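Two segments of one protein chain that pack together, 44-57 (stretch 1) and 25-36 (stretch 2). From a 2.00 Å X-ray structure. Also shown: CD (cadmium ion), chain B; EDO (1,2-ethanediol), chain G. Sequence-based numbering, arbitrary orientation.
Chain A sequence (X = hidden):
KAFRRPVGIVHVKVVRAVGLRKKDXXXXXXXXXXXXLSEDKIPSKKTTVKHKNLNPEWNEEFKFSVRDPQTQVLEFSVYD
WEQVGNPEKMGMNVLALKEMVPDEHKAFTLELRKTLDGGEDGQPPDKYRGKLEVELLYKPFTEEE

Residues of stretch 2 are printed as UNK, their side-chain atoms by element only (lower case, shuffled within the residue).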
# COMPACT_ATOMS: atom_id res chain seq x y z
N SER A 44 10.44 -2.67 -4.11
CA SER A 44 9.03 -2.49 -3.81
C SER A 44 8.18 -3.52 -4.56
O SER A 44 8.60 -4.08 -5.57
CB SER A 44 8.60 -1.07 -4.16
OG SER A 44 9.21 -0.65 -5.37
N LYS A 45 7.00 -3.81 -4.01
CA LYS A 45 6.00 -4.65 -4.65
C LYS A 45 4.92 -3.77 -5.25
O LYS A 45 4.73 -2.62 -4.83
CB LYS A 45 5.35 -5.61 -3.65
CG LYS A 45 6.25 -6.12 -2.56
CD LYS A 45 7.09 -7.27 -3.06
CE LYS A 45 7.51 -8.18 -1.91
NZ LYS A 45 7.55 -9.58 -2.40
N LYS A 46 4.15 -4.32 -6.18
CA LYS A 46 3.03 -3.55 -6.66
C LYS A 46 1.83 -4.43 -6.97
O LYS A 46 1.96 -5.62 -7.27
CB LYS A 46 3.42 -2.70 -7.90
CG LYS A 46 3.84 -3.45 -9.13
CD LYS A 46 4.19 -2.42 -10.26
CE LYS A 46 4.30 -3.07 -11.66
NZ LYS A 46 4.41 -2.06 -12.78
N THR A 47 0.65 -3.83 -6.86
CA THR A 47 -0.58 -4.46 -7.30
C THR A 47 -0.72 -4.37 -8.81
O THR A 47 0.04 -3.68 -9.51
CB THR A 47 -1.81 -3.81 -6.68
OG1 THR A 47 -2.03 -2.56 -7.34
CG2 THR A 47 -1.63 -3.61 -5.15
N THR A 48 -1.76 -5.03 -9.32
CA THR A 48 -2.11 -4.90 -10.71
C THR A 48 -2.68 -3.51 -10.97
O THR A 48 -3.06 -2.78 -10.06
CB THR A 48 -3.13 -5.96 -11.12
OG1 THR A 48 -4.29 -5.85 -10.28
CG2 THR A 48 -2.53 -7.33 -10.98
N VAL A 49 -2.67 -3.14 -12.26
CA VAL A 49 -3.29 -1.91 -12.73
C VAL A 49 -4.78 -2.17 -12.90
O VAL A 49 -5.17 -3.14 -13.56
CB VAL A 49 -2.68 -1.49 -14.08
CG1 VAL A 49 -3.51 -0.35 -14.71
CG2 VAL A 49 -1.21 -1.08 -13.94
N LYS A 50 -5.62 -1.31 -12.33
CA LYS A 50 -7.06 -1.36 -12.59
C LYS A 50 -7.43 -0.23 -13.56
O LYS A 50 -7.32 0.94 -13.21
CB LYS A 50 -7.87 -1.22 -11.31
CG LYS A 50 -7.62 -2.29 -10.27
CD LYS A 50 -8.12 -3.66 -10.71
CE LYS A 50 -7.83 -4.64 -9.56
NZ LYS A 50 -8.37 -5.97 -9.92
N HIS A 51 -7.94 -0.59 -14.73
CA HIS A 51 -8.18 0.37 -15.79
C HIS A 51 -9.45 1.14 -15.54
O HIS A 51 -10.50 0.56 -15.21
CB HIS A 51 -8.28 -0.34 -17.13
CG HIS A 51 -7.04 -1.07 -17.50
ND1 HIS A 51 -5.95 -0.44 -18.07
CD2 HIS A 51 -6.68 -2.37 -17.34
CE1 HIS A 51 -5.00 -1.32 -18.28
NE2 HIS A 51 -5.41 -2.50 -17.83
N LYS A 52 -9.35 2.46 -15.70
CA LYS A 52 -10.49 3.36 -15.72
C LYS A 52 -11.40 3.13 -14.50
O LYS A 52 -12.58 2.78 -14.62
CB LYS A 52 -11.23 3.21 -17.04
CG LYS A 52 -10.37 3.74 -18.23
CD LYS A 52 -10.97 3.34 -19.55
CE LYS A 52 -10.13 3.83 -20.71
NZ LYS A 52 -9.69 5.22 -20.49
N ASN A 53 -10.84 3.37 -13.32
CA ASN A 53 -11.50 3.02 -12.06
C ASN A 53 -11.00 3.97 -10.98
O ASN A 53 -9.84 3.90 -10.59
CB ASN A 53 -11.18 1.57 -11.71
CG ASN A 53 -12.20 0.95 -10.76
OD1 ASN A 53 -12.85 1.66 -9.99
ND2 ASN A 53 -12.32 -0.39 -10.79
N LEU A 54 -11.87 4.85 -10.49
CA LEU A 54 -11.51 5.67 -9.34
C LEU A 54 -11.85 5.02 -8.02
O LEU A 54 -11.50 5.56 -6.96
CB LEU A 54 -12.22 7.03 -9.42
CG LEU A 54 -11.98 7.84 -10.70
CD1 LEU A 54 -12.79 9.11 -10.63
CD2 LEU A 54 -10.50 8.15 -10.88
N ASN A 55 -12.51 3.86 -8.04
CA ASN A 55 -12.78 3.07 -6.83
C ASN A 55 -12.28 1.64 -7.02
O ASN A 55 -13.04 0.67 -6.93
CB ASN A 55 -14.27 3.09 -6.51
CG ASN A 55 -14.77 4.49 -6.27
OD1 ASN A 55 -14.56 5.07 -5.20
ND2 ASN A 55 -15.38 5.07 -7.28
N PRO A 56 -10.99 1.47 -7.28
CA PRO A 56 -10.47 0.13 -7.57
C PRO A 56 -10.63 -0.80 -6.38
O PRO A 56 -10.50 -0.41 -5.22
CB PRO A 56 -8.99 0.40 -7.85
CG PRO A 56 -8.71 1.62 -7.04
CD PRO A 56 -9.91 2.46 -7.14
N GLU A 57 -10.90 -2.06 -6.70
CA GLU A 57 -10.93 -3.16 -5.75
C GLU A 57 -9.87 -4.18 -6.16
O GLU A 57 -9.98 -4.78 -7.22
CB GLU A 57 -12.32 -3.80 -5.75
CG GLU A 57 -12.48 -4.85 -4.72
CD GLU A 57 -13.42 -4.40 -3.64
OE1 GLU A 57 -14.11 -3.37 -3.85
OE2 GLU A 57 -13.47 -5.07 -2.59
N UNK A 25 -7.51 12.47 -18.92
CA UNK A 25 -8.47 13.30 -19.64
C UNK A 25 -9.78 12.57 -19.88
O UNK A 25 -10.83 13.20 -20.03
c UNK A 25 -7.87 13.77 -20.97
c UNK A 25 -7.13 16.04 -20.21
c UNK A 25 -5.98 14.92 -22.12
c UNK A 25 -6.68 14.71 -20.80
N UNK A 26 -9.73 11.24 -19.95
CA UNK A 26 -10.96 10.47 -19.90
C UNK A 26 -10.67 9.16 -19.19
O UNK A 26 -9.57 8.63 -19.29
c UNK A 26 -11.54 10.24 -21.29
s UNK A 26 -11.17 10.79 -23.93
c UNK A 26 -12.82 10.08 -23.89
c UNK A 26 -10.51 10.12 -22.38
N UNK A 27 -11.67 8.66 -18.48
CA UNK A 27 -11.55 7.41 -17.76
C UNK A 27 -11.19 7.55 -16.30
O UNK A 27 -11.14 6.53 -15.59
N UNK A 28 -10.93 8.76 -15.82
CA UNK A 28 -10.61 8.92 -14.41
C UNK A 28 -9.16 8.63 -14.11
O UNK A 28 -8.33 9.54 -14.07
N UNK A 29 -8.84 7.36 -13.89
CA UNK A 29 -7.47 6.97 -13.59
C UNK A 29 -7.33 5.47 -13.81
O UNK A 29 -8.31 4.75 -13.98
c UNK A 29 -7.08 7.33 -12.16
N UNK A 30 -6.08 5.02 -13.85
CA UNK A 30 -5.76 3.61 -13.99
C UNK A 30 -4.83 3.26 -12.84
O UNK A 30 -3.61 3.23 -13.01
o UNK A 30 -7.03 3.36 -16.80
c UNK A 30 -5.94 3.88 -16.50
o UNK A 30 -5.52 4.84 -17.15
c UNK A 30 -5.12 3.33 -15.35
N UNK A 31 -5.38 3.03 -11.64
CA UNK A 31 -4.53 2.95 -10.46
C UNK A 31 -3.89 1.59 -10.24
O UNK A 31 -4.47 0.53 -10.50
c UNK A 31 -5.49 3.28 -9.31
c UNK A 31 -6.84 2.94 -9.82
c UNK A 31 -6.79 3.28 -11.28
N UNK A 32 -2.66 1.66 -9.74
CA UNK A 32 -1.99 0.56 -9.08
C UNK A 32 -1.30 1.09 -7.82
O UNK A 32 -1.13 2.30 -7.66
c UNK A 32 -0.99 -0.11 -10.03
c UNK A 32 1.05 2.46 -11.93
c UNK A 32 2.44 1.44 -10.25
c UNK A 32 -0.01 1.67 -11.52
c UNK A 32 2.28 2.34 -11.30
c UNK A 32 0.14 0.77 -10.47
c UNK A 32 1.38 0.66 -9.85
N UNK A 33 -0.90 0.19 -6.91
CA UNK A 33 -0.28 0.58 -5.65
C UNK A 33 1.14 0.01 -5.58
O UNK A 33 1.35 -1.17 -5.87
c UNK A 33 -2.57 0.56 -4.60
c UNK A 33 -1.12 0.11 -4.44
c UNK A 33 -0.54 0.63 -3.13
N UNK A 34 2.11 0.84 -5.17
CA UNK A 34 3.43 0.36 -4.79
C UNK A 34 3.52 0.27 -3.26
O UNK A 34 3.05 1.17 -2.55
n UNK A 34 7.16 2.85 -9.42
c UNK A 34 4.56 1.25 -5.34
c UNK A 34 4.71 1.19 -6.86
c UNK A 34 6.05 1.99 -8.89
c UNK A 34 5.97 1.95 -7.35
N UNK A 35 4.10 -0.81 -2.76
CA UNK A 35 4.24 -1.02 -1.32
C UNK A 35 5.71 -1.25 -1.03
O UNK A 35 6.34 -2.11 -1.65
c UNK A 35 1.49 -2.71 -2.38
c UNK A 35 3.61 -2.35 0.72
c UNK A 35 1.92 -2.02 -1.10
c UNK A 35 3.40 -2.19 -0.79
N UNK A 36 6.26 -0.47 -0.11
CA UNK A 36 7.65 -0.60 0.30
C UNK A 36 7.69 -0.73 1.82
O UNK A 36 6.86 -0.16 2.53
c UNK A 36 8.47 0.61 -0.15
c UNK A 36 10.56 -0.69 -0.73
c UNK A 36 9.97 0.48 0.06
n UNK A 36 10.91 -2.65 0.88
c UNK A 36 11.55 -1.50 0.13
CD CD B . -3.93 6.64 -16.71
C1 EDO G . -11.64 -4.64 -11.12
O1 EDO G . -11.16 -5.64 -10.18
C2 EDO G . -12.76 -3.80 -10.51
O2 EDO G . -12.25 -3.11 -9.36
O HOH W 1 -8.15 6.04 -17.67

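Position 25 carries four carbons forked at the second, and none reaches stretch 1; this is L25. At position 26 an unbranched chain of two carbons, a sulfur and a terminal carbon, with no close contact to stretch 1, identifies M26.

Position 27 has no side-chain atoms. An ideal CB there would sit 2.6 Å from K52 NZ and would also jam against the preceding carbonyl, so the residue is G27; its O receives a CA-H...O contact from K52 CA at 3.2 Å. Position 28 is likewise bare. Its backbone angles call for glycine, and an ideal CB would clash with L54 CD2, which instead packs 3.5 Å from the backbone C of G28.

A single carbon at position 29, the CB, lies 3.7 Å from L54 CD2 and marks A29. Its O accepts a hydrogen bond from N53 N at 3.0 Å. Position 30 has two carbons, the second bearing two oxygens, one of them 2.7 Å from K52 N. This is aspartate: D30 accepts the K52 N hydrogen bond through OD1, while its OD2 binds the cadmium ion at 2.4 Å.

At position 31 three carbons, packing on P56, close a ring onto the backbone N, giving P31. With no hydrogen on that nitrogen, P31 N cannot donate to K50 O, 3.3 Å away, but P31 O accepts from K50 N at 2.8 Å; P31 CG meets P56 CG at 3.6 Å.

Position 32 shows one carbon followed by a six-carbon ring without oxygen, against V49 and K46, hence F32. Its CD1 lies 3.9 Å from V49 CG2. Position 33 has one carbon carrying two others, its CB 3.8 Å from T47 CG2: V33. Its N donates to T47 OG1 at 3.0 Å, and its O accepts from T47 N at 2.9 Å.

Four carbons in a row ending in nitrogen, packed against K46, make position 34 K34; its CG lies 4.2 Å from K46 CB. Position 35 has four carbons forked at the first, one arm two carbons long and reaching the T47 methyl, so it is I35, with CD1 4.3 Å from T47 CG2. Its N donates to K45 O at 2.8 Å. Position 36 repeats the nitrogen-ended chain beside S44: K36.

The contact begins as a short antiparallel ladder at K45 and K46. Beyond it, the T47 hydroxyl joins the pairing with V33, and backbone and carboxylate acceptors hold the loop, while apolar contacts at F32, P31 and A29 fill in between. D30 joins this interface to the metal site.

Stretch 2 25-36: LMGGADPFVKIK
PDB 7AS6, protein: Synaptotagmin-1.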